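Oxalate--CoA ligase (Arabidopsis thaliana, PDB 5IE2) is an AMP-binding enzyme of the ANL superfamily, with a C-terminal AMP-binding-enzyme domain, and binds adenosine-5'-triphosphate. Local coordinates at residues T244-Y252 with P275-R283; L200-I208 with S224-P235. One frame throughout, in Å; residues are numbered along the deposited sequence. Where two conformers were deposited one is given.

How the interactions relate
Interaction 1 and interaction 2 follow each other in the chain: strand 231-234 closes interaction 2 and leads on to helix 242-251, which opens interaction 1. Their centres lie about 16 Å apart, on the same side of the chain's centre, and four contacts tie them together. Tyr252 O lies 2.8 Å from Ser205 OG, a probable hydrogen bond, and Arg283 NH2 forms a salt bridge of 2.9 Å with Asp204 OD2. Packing adds Met249 SD at 3.6 Å from Val207 CG2, and Tyr252 CB at 3.4 Å from Thr233 OG1. Both interactions lie in the AMP-binding part of the chain, and no atom of the adenosine-5'-triphosphate takes part in either.

Interaction 1. Residues T244-Y252 with P275-R283; sequences TFWPDMKKY and PETEYPKLR
Lys250 and Trp246, one helical turn apart, carry most of the helix's share of the contact. The ammonium of Lys250 makes two bonds. Its NZ lies 2.7 Å from Glu278 O, in the carbonyl plane, with a C=O...N angle of 159°. It also forms a salt bridge with Glu276 OE1 at 3.0 Å, met on the anti side of the carboxylate and somewhat out of its plane. Lower down the same chain, Lys250 CG rests 3.8 Å from Pro280 CD.

The chi1 of Trp246, -74°, swings the indole out from the helix so that it lies between Phe245 on one face and Tyr279 on the other. Tyr279 meets it in a T-shaped pair: the tyrosine edge points at the indole face, with the centroid of the five-membered ring 4.7 Å from that of Tyr279 and the planes at 74°. Phe245 CE2 covers the opposite face.

The arrangement seats helix 242-251 against the irregular linker between helix 261-273 and strand 284-287. Pro280 CD approaches the indole obliquely, 3.7 Å from Trp246 CE3, whereas Leu282 CD1 sits at the ring edge, 4.0 Å from Trp246 CH2. Met249 CE, on a doubly bent chain, touches Leu282 CD2 at 3.8 Å. Within the linker, Glu276 N donates to Tyr279 OH at 3.0 Å, which helps hold the tyrosine ring in place; the hydroxyl also bonds His271 ND1.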
ATOM      1  N   THR A 244     -15.475 -13.313   4.606  1.00 20.20           N
ATOM      2  CA  THR A 244     -14.864 -13.724   5.869  1.00 21.10           C
ATOM      3  C   THR A 244     -14.269 -12.568   6.668  1.00 19.68           C
ATOM      4  O   THR A 244     -13.792 -12.787   7.773  1.00 18.24           O
ATOM      5  CB  THR A 244     -13.747 -14.747   5.664  1.00 24.87           C
ATOM      6  OG1 THR A 244     -12.706 -14.164   4.870  1.00 26.86           O
ATOM      7  CG2 THR A 244     -14.309 -16.028   4.972  1.00 23.79           C
ATOM      8  N   PHE A 245     -14.284 -11.362   6.091  1.00 18.59           N
ATOM      9  CA  PHE A 245     -13.621 -10.190   6.717  1.00 17.59           C
ATOM     10  C   PHE A 245     -14.107  -9.934   8.136  1.00 17.51           C
ATOM     11  O   PHE A 245     -13.297  -9.917   9.078  1.00 18.73           O
ATOM     12  CB  PHE A 245     -13.833  -8.932   5.850  1.00 17.01           C
ATOM     13  CG  PHE A 245     -13.250  -7.687   6.458  1.00 17.68           C
ATOM     14  CD1 PHE A 245     -11.886  -7.644   6.741  1.00 18.59           C
ATOM     15  CD2 PHE A 245     -14.053  -6.597   6.786  1.00 18.23           C
ATOM     16  CE1 PHE A 245     -11.297  -6.508   7.320  1.00 15.82           C
ATOM     17  CE2 PHE A 245     -13.470  -5.439   7.378  1.00 18.77           C
ATOM     18  CZ  PHE A 245     -12.097  -5.411   7.645  1.00 15.28           C
ATOM     19  N   TRP A 246     -15.416  -9.691   8.313  1.00 14.80           N
ATOM     20  CA  TRP A 246     -15.893  -9.331   9.629  1.00 16.63           C
ATOM     21  C   TRP A 246     -15.855 -10.509  10.589  1.00 16.79           C
ATOM     22  O   TRP A 246     -15.558 -10.294  11.749  1.00 17.84           O
ATOM     23  CB  TRP A 246     -17.304  -8.728   9.584  1.00 20.13           C
ATOM     24  CG  TRP A 246     -17.256  -7.282   9.021  1.00 20.87           C
ATOM     25  CD1 TRP A 246     -17.783  -6.852   7.840  1.00 19.71           C
ATOM     26  CD2 TRP A 246     -16.631  -6.142   9.625  1.00 20.82           C
ATOM     27  NE1 TRP A 246     -17.530  -5.508   7.659  1.00 20.23           N
ATOM     28  CE2 TRP A 246     -16.814  -5.049   8.741  1.00 20.41           C
ATOM     29  CE3 TRP A 246     -15.947  -5.937  10.831  1.00 20.09           C
ATOM     30  CZ2 TRP A 246     -16.348  -3.762   9.033  1.00 19.15           C
ATOM     31  CZ3 TRP A 246     -15.458  -4.659  11.120  1.00 21.20           C
ATOM     32  CH2 TRP A 246     -15.672  -3.580  10.224  1.00 20.48           C
ATOM     33  N   PRO A 247     -16.150 -11.736  10.111  1.00 18.62           N
ATOM     34  CA  PRO A 247     -15.925 -12.842  11.071  1.00 20.80           C
ATOM     35  C   PRO A 247     -14.490 -12.930  11.612  1.00 20.84           C
ATOM     36  O   PRO A 247     -14.308 -13.207  12.812  1.00 20.14           O
ATOM     37  CB  PRO A 247     -16.291 -14.073  10.257  1.00 20.93           C
ATOM     38  CG  PRO A 247     -17.423 -13.573   9.384  1.00 20.42           C
ATOM     39  CD  PRO A 247     -16.974 -12.187   8.962  1.00 18.13           C
ATOM     40  N   ASP A 248     -13.501 -12.704  10.744  1.00 19.34           N
ATOM     41  CA  ASP A 248     -12.102 -12.670  11.190  1.00 18.36           C
ATOM     42  C   ASP A 248     -11.815 -11.490  12.113  1.00 17.88           C
ATOM     43  O   ASP A 248     -11.091 -11.647  13.106  1.00 17.16           O
ATOM     44  CB  ASP A 248     -11.145 -12.631  10.001  1.00 17.09           C
ATOM     45  CG  ASP A 248     -10.959 -14.007   9.329  1.00 23.31           C
ATOM     46  OD1 ASP A 248     -11.379 -15.031   9.932  1.00 25.59           O
ATOM     47  OD2 ASP A 248     -10.400 -14.054   8.204  1.00 22.38           O
ATOM     48  N   MET A 249     -12.354 -10.319  11.776  1.00 15.86           N
ATOM     49  CA  MET A 249     -12.123  -9.131  12.603  1.00 17.37           C
ATOM     50  C   MET A 249     -12.683  -9.376  14.003  1.00 19.21           C
ATOM     51  O   MET A 249     -12.093  -8.939  14.993  1.00 17.81           O
ATOM     52  CB  MET A 249     -12.782  -7.887  12.000  1.00 15.43           C
ATOM     53  CG  MET A 249     -12.156  -7.416  10.670  1.00 16.05           C
ATOM     54  SD  MET A 249     -10.609  -6.442  10.926  1.00 17.43           S
ATOM     55  CE  MET A 249     -11.303  -4.869  11.557  1.00 16.00           C
ATOM     56  N   LYS A 250     -13.865 -10.021  14.082  1.00 16.03           N
ATOM     57  CA  LYS A 250     -14.420 -10.287  15.416  1.00 16.23           C
ATOM     58  C   LYS A 250     -13.628 -11.329  16.165  1.00 16.23           C
ATOM     59  O   LYS A 250     -13.235 -11.117  17.324  1.00 19.23           O
ATOM     60  CB  LYS A 250     -15.894 -10.755  15.334  1.00 16.81           C
ATOM     61  CG  LYS A 250     -16.813  -9.703  14.860  1.00 20.75           C
ATOM     62  CD  LYS A 250     -18.211 -10.381  14.728  1.00 42.03           C
ATOM     63  CE  LYS A 250     -19.003  -9.787  13.619  1.00 43.36           C
ATOM     64  NZ  LYS A 250     -20.439 -10.226  13.766  1.00 43.82           N
ATOM     65  N   LYS A 251     -13.392 -12.466  15.503  1.00 16.63           N
ATOM     66  CA  LYS A 251     -12.821 -13.605  16.185  1.00 17.47           C
ATOM     67  C   LYS A 251     -11.424 -13.294  16.733  1.00 19.42           C
ATOM     68  O   LYS A 251     -11.033 -13.786  17.763  1.00 17.36           O
ATOM     69  CB  LYS A 251     -12.716 -14.783  15.218  1.00 17.10           C
ATOM     70  CG  LYS A 251     -12.022 -16.011  15.786  1.00 17.66           C
ATOM     71  CD  LYS A 251     -12.129 -17.171  14.775  1.00 20.50           C
ATOM     72  CE  LYS A 251     -11.307 -18.386  15.277  1.00 19.72           C
ATOM     73  NZ  LYS A 251     -11.297 -19.555  14.320  1.00 20.36           N
ATOM     74  N   TYR A 252     -10.671 -12.476  15.991  1.00 16.66           N
ATOM     75  CA  TYR A 252      -9.319 -12.166  16.410  1.00 15.14           C
ATOM     76  C   TYR A 252      -9.197 -10.774  17.020  1.00 18.19           C
ATOM     77  O   TYR A 252      -8.087 -10.243  17.092  1.00 21.08           O
ATOM     78  CB  TYR A 252      -8.355 -12.356  15.215  1.00 15.67           C
ATOM     79  CG  TYR A 252      -8.307 -13.831  14.804  1.00 14.63           C
ATOM     80  CD1 TYR A 252      -7.489 -14.743  15.509  1.00 17.34           C
ATOM     81  CD2 TYR A 252      -9.126 -14.313  13.790  1.00 15.36           C
ATOM     82  CE1 TYR A 252      -7.440 -16.103  15.146  1.00 16.77           C
ATOM     83  CE2 TYR A 252      -9.122 -15.689  13.429  1.00 17.50           C
ATOM     84  CZ  TYR A 252      -8.327 -16.577  14.146  1.00 18.77           C
ATOM     85  OH  TYR A 252      -8.330 -17.942  13.797  1.00 19.71           O
ATOM     86  N   PRO A 275     -25.690  -7.192   6.162  1.00 31.57           N
ATOM     87  CA  PRO A 275     -25.188  -6.604   7.409  1.00 32.42           C
ATOM     88  C   PRO A 275     -24.918  -7.651   8.465  1.00 35.72           C
ATOM     89  O   PRO A 275     -25.666  -8.635   8.561  1.00 36.22           O
ATOM     90  CB  PRO A 275     -26.326  -5.673   7.854  1.00 31.51           C
ATOM     91  CG  PRO A 275     -27.566  -6.264   7.162  1.00 31.20           C
ATOM     92  CD  PRO A 275     -27.015  -6.651   5.805  1.00 29.70           C
ATOM     93  N   GLU A 276     -23.834  -7.482   9.209  1.00 34.25           N
ATOM     94  CA  GLU A 276     -23.593  -8.316  10.370  1.00 37.42           C
ATOM     95  C   GLU A 276     -24.596  -7.944  11.448  1.00 41.42           C
ATOM     96  O   GLU A 276     -25.050  -6.788  11.498  1.00 41.76           O
ATOM     97  CB  GLU A 276     -22.176  -8.139  10.898  1.00 37.22           C
ATOM     98  CG  GLU A 276     -21.103  -8.572   9.930  1.00 38.68           C
ATOM     99  CD  GLU A 276     -20.964 -10.086   9.824  1.00 39.65           C
ATOM    100  OE1 GLU A 276     -21.055 -10.745  10.884  1.00 43.20           O
ATOM    101  OE2 GLU A 276     -20.730 -10.605   8.708  1.00 36.75           O
ATOM    102  N   THR A 277     -24.954  -8.907  12.297  1.00 42.77           N
ATOM    103  CA  THR A 277     -25.865  -8.619  13.397  1.00 46.54           C
ATOM    104  C   THR A 277     -25.171  -7.711  14.411  1.00 47.50           C
ATOM    105  O   THR A 277     -25.809  -6.831  14.988  1.00 47.46           O
ATOM    106  CB  THR A 277     -26.384  -9.906  14.074  1.00 48.85           C
ATOM    107  OG1 THR A 277     -25.280 -10.735  14.457  1.00 51.09           O
ATOM    108  CG2 THR A 277     -27.255 -10.681  13.117  1.00 49.07           C
ATOM    109  N   GLU A 278     -23.858  -7.872  14.596  1.00 46.58           N
ATOM    110  CA  GLU A 278     -23.106  -6.857  15.347  1.00 46.54           C
ATOM    111  C   GLU A 278     -21.658  -6.695  14.829  1.00 40.39           C
ATOM    112  O   GLU A 278     -21.032  -7.655  14.391  1.00 40.64           O
ATOM    113  CB  GLU A 278     -23.066  -7.163  16.845  1.00 51.83           C
ATOM    114  CG  GLU A 278     -22.272  -8.384  17.218  1.00 57.56           C
ATOM    115  CD  GLU A 278     -22.285  -8.625  18.720  1.00 63.76           C
ATOM    116  OE1 GLU A 278     -21.780  -9.677  19.167  1.00 65.36           O
ATOM    117  OE2 GLU A 278     -22.735  -7.721  19.458  1.00 66.06           O
ATOM    118  N   TYR A 279     -21.142  -5.474  14.915  1.00 35.33           N
ATOM    119  CA  TYR A 279     -19.771  -5.167  14.475  1.00 29.62           C
ATOM    120  C   TYR A 279     -18.889  -4.901  15.656  1.00 30.15           C
ATOM    121  O   TYR A 279     -19.359  -4.394  16.663  1.00 33.14           O
ATOM    122  CB  TYR A 279     -19.756  -3.943  13.548  1.00 27.92           C
ATOM    123  CG  TYR A 279     -20.350  -4.246  12.220  1.00 26.96           C
ATOM    124  CD1 TYR A 279     -19.625  -4.941  11.270  1.00 24.77           C
ATOM    125  CD2 TYR A 279     -21.670  -3.849  11.908  1.00 28.79           C
ATOM    126  CE1 TYR A 279     -20.171  -5.257  10.041  1.00 22.99           C
ATOM    127  CE2 TYR A 279     -22.231  -4.147  10.691  1.00 27.61           C
ATOM    128  CZ  TYR A 279     -21.500  -4.860   9.753  1.00 27.38           C
ATOM    129  OH  TYR A 279     -22.087  -5.171   8.529  1.00 28.36           O
ATOM    130  N   PRO A 280     -17.594  -5.208  15.536  1.00 27.06           N
ATOM    131  CA  PRO A 280     -16.700  -4.842  16.633  1.00 28.50           C
ATOM    132  C   PRO A 280     -16.520  -3.319  16.699  1.00 29.14           C
ATOM    133  O   PRO A 280     -16.701  -2.637  15.682  1.00 28.63           O
ATOM    134  CB  PRO A 280     -15.399  -5.549  16.283  1.00 29.20           C
ATOM    135  CG  PRO A 280     -15.452  -5.721  14.787  1.00 25.99           C
ATOM    136  CD  PRO A 280     -16.921  -5.896  14.433  1.00 24.32           C
ATOM    137  N   LYS A 281     -16.228  -2.786  17.886  1.00 29.82           N
ATOM    138  CA  LYS A 281     -15.934  -1.358  18.038  1.00 31.38           C
ATOM    139  C   LYS A 281     -14.479  -1.098  17.710  1.00 27.96           C
ATOM    140  O   LYS A 281     -13.627  -1.410  18.515  1.00 33.69           O
ATOM    141  CB  LYS A 281     -16.193  -0.865  19.471  1.00 37.18           C
ATOM    142  CG  LYS A 281     -17.196   0.280  19.598  1.00 45.93           C
ATOM    143  CD  LYS A 281     -18.020   0.192  20.937  1.00 81.93           C
ATOM    144  CE  LYS A 281     -18.409   1.580  21.506  1.00 73.25           C
ATOM    145  NZ  LYS A 281     -19.353   1.542  22.683  1.00 73.69           N
ATOM    146  N   LEU A 282     -14.190  -0.502  16.564  1.00 20.49           N
ATOM    147  CA  LEU A 282     -12.772  -0.271  16.183  1.00 18.46           C
ATOM    148  C   LEU A 282     -12.308   1.097  16.690  1.00 21.32           C
ATOM    149  O   LEU A 282     -13.115   2.032  16.813  1.00 22.05           O
ATOM    150  CB  LEU A 282     -12.646  -0.331  14.667  1.00 16.75           C
ATOM    151  CG  LEU A 282     -13.137  -1.613  14.048  1.00 17.84           C
ATOM    152  CD1 LEU A 282     -13.020  -1.565  12.481  1.00 19.29           C
ATOM    153  CD2 LEU A 282     -12.372  -2.840  14.628  1.00 17.14           C
ATOM    154  N   ARG A 283     -11.017   1.226  16.965  1.00 18.37           N
ATOM    155  CA  ARG A 283     -10.411   2.497  17.274  1.00 18.45           C
ATOM    156  C   ARG A 283     -10.464   3.444  16.068  1.00 19.96           C
ATOM    157  O   ARG A 283     -10.729   4.636  16.219  1.00 20.46           O
ATOM    158  CB  ARG A 283      -8.934   2.314  17.703  1.00 20.33           C
ATOM    159  CG  ARG A 283      -8.729   1.768  19.070  1.00 22.94           C
ATOM    160  CD  ARG A 283      -7.438   2.426  19.704  1.00 23.31           C
ATOM    161  NE  ARG A 283      -6.247   1.986  19.045  1.00 24.40           N
ATOM    162  CZ  ARG A 283      -5.357   2.782  18.455  1.00 20.62           C
ATOM    163  NH1 ARG A 283      -5.506   4.116  18.409  1.00 18.84           N
ATOM    164  NH2 ARG A 283      -4.292   2.223  17.929  1.00 18.71           N
TER

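Interaction 2. Residues L200-I208 with S224-P235; sequences LTESDSTVI and SSLGAGAAVTLP
Thr206 O is gripped by two hydrogen-bond donors. The Thr233 amide reaches it at 2.8 Å (Thr233 N to Thr206 O), with a C=O...N angle of 163°, and a water donates to the same Thr206 O at 3.0 Å. That water donates to Ser205 OG as well and bonds Thr233 OG1, so it bridges the two strands through side chains and backbone alike; Ser205 OG also meets Tyr252 O, and Thr233 OG1 also bonds Arg21 NH1.

Around this point the parallel ladder runs in both directions. Ala231 N donates to Asp204 O at 3.0 Å, Thr206 N to Ala231 O at 3.0 Å, and Ile208 N to Thr233 O at 3.0 Å. The axes of strands 205-207 and 231-234 diverge by just 19°, and with helix 215-227 between them in sequence they form a beta-alpha-beta crossover. The chain leaves the helix through a Schellman motif: Gly229 has positive phi, Gly229 N bonds Leu226 O and Ala230 N bonds Ser225 O.

Apolar groups complete the fit at both ends. Ile208, its CG1 beside the backbone N (chi1 -57°), brings CG1 to within 3.4 Å of Val232 CG1, tighter than usual carbon contact, while Leu234 CD2 lies alongside the isoleucine. At the far end Leu200 CB meets Ala228 CB at 3.8 Å. There Asp204 N to Thr201 O closes a type I turn; Asp204 OD2 accepts from Thr201 N at 2.9 Å through its anti lone pair and also pairs with Arg283, while OD1 bonds Thr255 OG1.

Four backbone bonds thus set the strand register, and the water ties Ser205 and Thr233, on the same sheet face, to the Thr206 carbonyl.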
ATOM      1  N   LEU A 200      -0.314   2.952  17.753  1.00 16.84           N
ATOM      2  CA  LEU A 200      -0.418   1.489  17.804  1.00 15.96           C
ATOM      3  C   LEU A 200       0.289   1.001  19.058  1.00 17.60           C
ATOM      4  O   LEU A 200       1.393   1.496  19.375  1.00 16.00           O
ATOM      5  CB  LEU A 200       0.232   0.828  16.568  1.00 15.03           C
ATOM      6  CG  LEU A 200      -0.453   1.197  15.221  1.00 18.70           C
ATOM      7  CD1 LEU A 200       0.327   0.470  14.089  1.00 19.38           C
ATOM      8  CD2 LEU A 200      -1.944   0.813  15.178  1.00 17.86           C
ATOM      9  N   THR A 201      -0.332   0.063  19.765  1.00 17.80           N
ATOM     10  CA  THR A 201       0.308  -0.551  20.925  1.00 19.32           C
ATOM     11  C   THR A 201       0.101  -2.046  20.892  1.00 19.67           C
ATOM     12  O   THR A 201      -0.536  -2.582  19.987  1.00 17.09           O
ATOM     13  CB  THR A 201      -0.235  -0.019  22.261  1.00 19.83           C
ATOM     14  OG1 THR A 201      -1.569  -0.510  22.457  1.00 22.12           O
ATOM     15  CG2 THR A 201      -0.225   1.512  22.283  1.00 21.72           C
ATOM     16  N   GLU A 202       0.604  -2.730  21.922  1.00 16.95           N
ATOM     17  CA  GLU A 202       0.564  -4.183  21.875  1.00 16.38           C
ATOM     18  C   GLU A 202      -0.856  -4.726  22.018  1.00 19.32           C
ATOM     19  O   GLU A 202      -1.078  -5.929  21.796  1.00 19.98           O
ATOM     20  CB  GLU A 202       1.476  -4.769  22.970  1.00 16.22           C
ATOM     21  CG  GLU A 202       0.965  -4.459  24.403  1.00 27.51           C
ATOM     22  CD  GLU A 202       1.426  -3.103  24.991  1.00 30.51           C
ATOM     23  OE1 GLU A 202       1.898  -2.191  24.266  1.00 27.77           O
ATOM     24  OE2 GLU A 202       1.315  -2.937  26.237  1.00 31.69           O
ATOM     25  N   SER A 203      -1.841  -3.905  22.404  1.00 20.38           N
ATOM     26  CA  SER A 203      -3.212  -4.423  22.456  0.52 21.82           C
ATOM     27  C   SER A 203      -3.957  -4.312  21.116  1.00 20.41           C
ATOM     28  O   SER A 203      -5.108  -4.759  20.996  1.00 20.21           O
ATOM     29  CB  SER A 203      -4.024  -3.710  23.549  0.52 22.23           C
ATOM     30  OG  SER A 203      -4.132  -2.331  23.263  0.52 21.84           O
ATOM     31  N   ASP A 204      -3.323  -3.743  20.096  1.00 17.57           N
ATOM     32  CA  ASP A 204      -4.017  -3.642  18.808  1.00 15.95           C
ATOM     33  C   ASP A 204      -3.955  -4.940  17.996  1.00 14.90           C
ATOM     34  O   ASP A 204      -3.148  -5.837  18.241  1.00 16.26           O
ATOM     35  CB  ASP A 204      -3.431  -2.478  17.954  1.00 14.12           C
ATOM     36  CG  ASP A 204      -3.911  -1.099  18.481  1.00 19.92           C
ATOM     37  OD1 ASP A 204      -5.138  -0.937  18.589  1.00 19.29           O
ATOM     38  OD2 ASP A 204      -3.063  -0.249  18.892  1.00 19.04           O
ATOM     39  N   SER A 205      -4.855  -5.023  17.018  1.00 14.57           N
ATOM     40  CA  SER A 205      -5.030  -6.225  16.258  1.00 14.70           C
ATOM     41  C   SER A 205      -5.679  -5.850  14.939  1.00 13.42           C
ATOM     42  O   SER A 205      -6.582  -5.013  14.934  1.00 15.10           O
ATOM     43  CB  SER A 205      -5.940  -7.198  17.034  1.00 18.90           C
ATOM     44  OG  SER A 205      -6.390  -8.225  16.177  1.00 18.12           O
ATOM     45  N   THR A 206      -5.245  -6.466  13.841  1.00 14.29           N
ATOM     46  CA  THR A 206      -5.866  -6.159  12.537  1.00 14.19           C
ATOM     47  C   THR A 206      -5.915  -7.376  11.632  1.00 14.88           C
ATOM     48  O   THR A 206      -5.236  -8.402  11.877  1.00 16.47           O
ATOM     49  CB  THR A 206      -5.122  -4.986  11.799  1.00 15.39           C
ATOM     50  OG1 THR A 206      -5.970  -4.526  10.751  1.00 17.64           O
ATOM     51  CG2 THR A 206      -3.807  -5.453  11.182  1.00 15.76           C
ATOM     52  N   VAL A 207      -6.743  -7.280  10.577  1.00 12.98           N
ATOM     53  CA  VAL A 207      -6.817  -8.311   9.539  1.00 13.89           C
ATOM     54  C   VAL A 207      -6.279  -7.688   8.255  1.00 15.93           C
ATOM     55  O   VAL A 207      -6.719  -6.603   7.900  1.00 17.06           O
ATOM     56  CB  VAL A 207      -8.273  -8.797   9.304  1.00 16.65           C
ATOM     57  CG1 VAL A 207      -8.369  -9.702   8.041  1.00 18.13           C
ATOM     58  CG2 VAL A 207      -8.793  -9.521  10.592  1.00 15.21           C
ATOM     59  N   ILE A 208      -5.340  -8.362   7.607  1.00 13.65           N
ATOM     60  CA  ILE A 208      -4.730  -7.885   6.348  1.00 15.07           C
ATOM     61  C   ILE A 208      -5.684  -8.147   5.176  1.00 17.04           C
ATOM     62  O   ILE A 208      -6.068  -9.310   4.916  1.00 16.68           O
ATOM     63  CB  ILE A 208      -3.391  -8.598   6.057  1.00 15.95           C
ATOM     64  CG1 ILE A 208      -2.414  -8.411   7.224  1.00 16.96           C
ATOM     65  CG2 ILE A 208      -2.804  -8.092   4.694  1.00 17.79           C
ATOM     66  CD1 ILE A 208      -1.976  -6.966   7.401  1.00 18.37           C
ATOM     67  N   SER A 224       4.138  -2.494  10.737  1.00 13.02           N
ATOM     68  CA  SER A 224       3.953  -1.519  11.833  1.00 12.77           C
ATOM     69  C   SER A 224       3.232  -2.193  13.030  1.00 14.26           C
ATOM     70  O   SER A 224       3.484  -1.841  14.215  1.00 16.25           O
ATOM     71  CB  SER A 224       3.157  -0.296  11.369  1.00 14.40           C
ATOM     72  OG  SER A 224       3.963   0.394  10.359  1.00 15.55           O
ATOM     73  N   SER A 225       2.325  -3.117  12.708  1.00 13.20           N
ATOM     74  CA  SER A 225       1.681  -3.913  13.795  1.00 14.66           C
ATOM     75  C   SER A 225       2.732  -4.698  14.568  1.00 14.50           C
ATOM     76  O   SER A 225       2.771  -4.675  15.799  1.00 16.17           O
ATOM     77  CB  SER A 225       0.644  -4.901  13.225  1.00 15.13           C
ATOM     78  OG  SER A 225      -0.446  -4.209  12.650  1.00 16.96           O
ATOM     79  N   LEU A 226       3.562  -5.432  13.854  1.00 13.41           N
ATOM     80  CA  LEU A 226       4.563  -6.274  14.536  1.00 12.83           C
ATOM     81  C   LEU A 226       5.516  -5.381  15.323  1.00 16.38           C
ATOM     82  O   LEU A 226       5.937  -5.700  16.438  1.00 16.17           O
ATOM     83  CB  LEU A 226       5.345  -7.105  13.543  1.00 14.03           C
ATOM     84  CG  LEU A 226       4.539  -8.155  12.750  1.00 14.84           C
ATOM     85  CD1 LEU A 226       5.509  -8.844  11.804  1.00 15.37           C
ATOM     86  CD2 LEU A 226       3.917  -9.191  13.725  1.00 18.88           C
ATOM     87  N   GLY A 227       5.851  -4.238  14.738  1.00 15.87           N
ATOM     88  CA  GLY A 227       6.748  -3.311  15.434  1.00 15.21           C
ATOM     89  C   GLY A 227       6.167  -2.667  16.678  1.00 16.56           C
ATOM     90  O   GLY A 227       6.934  -2.040  17.443  1.00 15.94           O
ATOM     91  N   ALA A 228       4.825  -2.734  16.862  1.00 16.65           N
ATOM     92  CA  ALA A 228       4.223  -2.263  18.109  1.00 16.98           C
ATOM     93  C   ALA A 228       3.994  -3.358  19.161  1.00 18.08           C
ATOM     94  O   ALA A 228       3.433  -3.062  20.245  1.00 17.94           O
ATOM     95  CB  ALA A 228       2.824  -1.606  17.838  1.00 16.37           C
ATOM     96  N   GLY A 229       4.313  -4.602  18.814  1.00 14.04           N
ATOM     97  CA  GLY A 229       3.952  -5.774  19.647  1.00 13.96           C
ATOM     98  C   GLY A 229       2.474  -6.132  19.488  1.00 16.60           C
ATOM     99  O   GLY A 229       1.902  -6.898  20.293  1.00 16.31           O
ATOM    100  N   ALA A 230       1.854  -5.567  18.449  1.00 15.27           N
ATOM    101  CA  ALA A 230       0.427  -5.820  18.121  1.00 16.03           C
ATOM    102  C   ALA A 230       0.298  -7.144  17.355  1.00 15.26           C
ATOM    103  O   ALA A 230       1.307  -7.825  17.068  1.00 16.67           O
ATOM    104  CB  ALA A 230      -0.177  -4.629  17.260  1.00 12.32           C
ATOM    105  N   ALA A 231      -0.939  -7.497  16.983  1.00 14.45           N
ATOM    106  CA  ALA A 231      -1.185  -8.739  16.233  1.00 14.62           C
ATOM    107  C   ALA A 231      -1.778  -8.487  14.845  1.00 13.68           C
ATOM    108  O   ALA A 231      -2.485  -7.486  14.604  1.00 13.98           O
ATOM    109  CB  ALA A 231      -2.142  -9.671  17.032  1.00 15.42           C
ATOM    110  N   VAL A 232      -1.479  -9.422  13.970  1.00 12.87           N
ATOM    111  CA  VAL A 232      -1.929  -9.423  12.584  1.00 14.51           C
ATOM    112  C   VAL A 232      -2.591 -10.742  12.275  1.00 14.49           C
ATOM    113  O   VAL A 232      -2.032 -11.762  12.607  1.00 15.45           O
ATOM    114  CB  VAL A 232      -0.681  -9.242  11.640  1.00 16.89           C
ATOM    115  CG1 VAL A 232      -1.089  -9.291  10.201  1.00 18.69           C
ATOM    116  CG2 VAL A 232       0.007  -7.904  11.948  1.00 17.80           C
ATOM    117  N   THR A 233      -3.734 -10.722  11.586  1.00 12.63           N
ATOM    118  CA  THR A 233      -4.365 -11.975  11.131  1.00 14.41           C
ATOM    119  C   THR A 233      -4.398 -12.005   9.622  1.00 14.89           C
ATOM    120  O   THR A 233      -4.785 -11.023   8.988  1.00 15.74           O
ATOM    121  CB  THR A 233      -5.794 -12.116  11.682  1.00 16.21           C
ATOM    122  OG1 THR A 233      -5.733 -12.172  13.120  1.00 19.04           O
ATOM    123  CG2 THR A 233      -6.515 -13.409  11.109  1.00 18.67           C
ATOM    124  N   LEU A 234      -3.964 -13.107   9.029  1.00 13.70           N
ATOM    125  CA  LEU A 234      -4.073 -13.311   7.587  1.00 14.74           C
ATOM    126  C   LEU A 234      -5.329 -14.146   7.317  1.00 14.93           C
ATOM    127  O   LEU A 234      -5.553 -15.167   7.993  1.00 16.25           O
ATOM    128  CB  LEU A 234      -2.833 -14.043   7.047  1.00 14.32           C
ATOM    129  CG  LEU A 234      -1.505 -13.397   7.510  1.00 14.11           C
ATOM    130  CD1 LEU A 234      -0.331 -14.207   7.015  1.00 16.77           C
ATOM    131  CD2 LEU A 234      -1.521 -11.949   6.943  1.00 12.54           C
ATOM    132  N   PRO A 235      -6.126 -13.737   6.345  1.00 14.88           N
ATOM    133  CA  PRO A 235      -7.272 -14.599   5.931  1.00 17.89           C
ATOM    134  C   PRO A 235      -6.836 -16.020   5.491  1.00 18.62           C
ATOM    135  O   PRO A 235      -5.757 -16.267   4.920  1.00 18.64           O
ATOM    136  CB  PRO A 235      -7.886 -13.854   4.742  1.00 20.43           C
ATOM    137  CG  PRO A 235      -7.494 -12.369   4.945  1.00 23.22           C
ATOM    138  CD  PRO A 235      -6.046 -12.494   5.553  1.00 16.11           C
TER
HETATM  139  O   HOH W   1       3.835  -1.310  22.007  1.00 25.67           O
HETATM  140  O   HOH W   2      -5.176  -9.871  14.447  1.00 27.08           O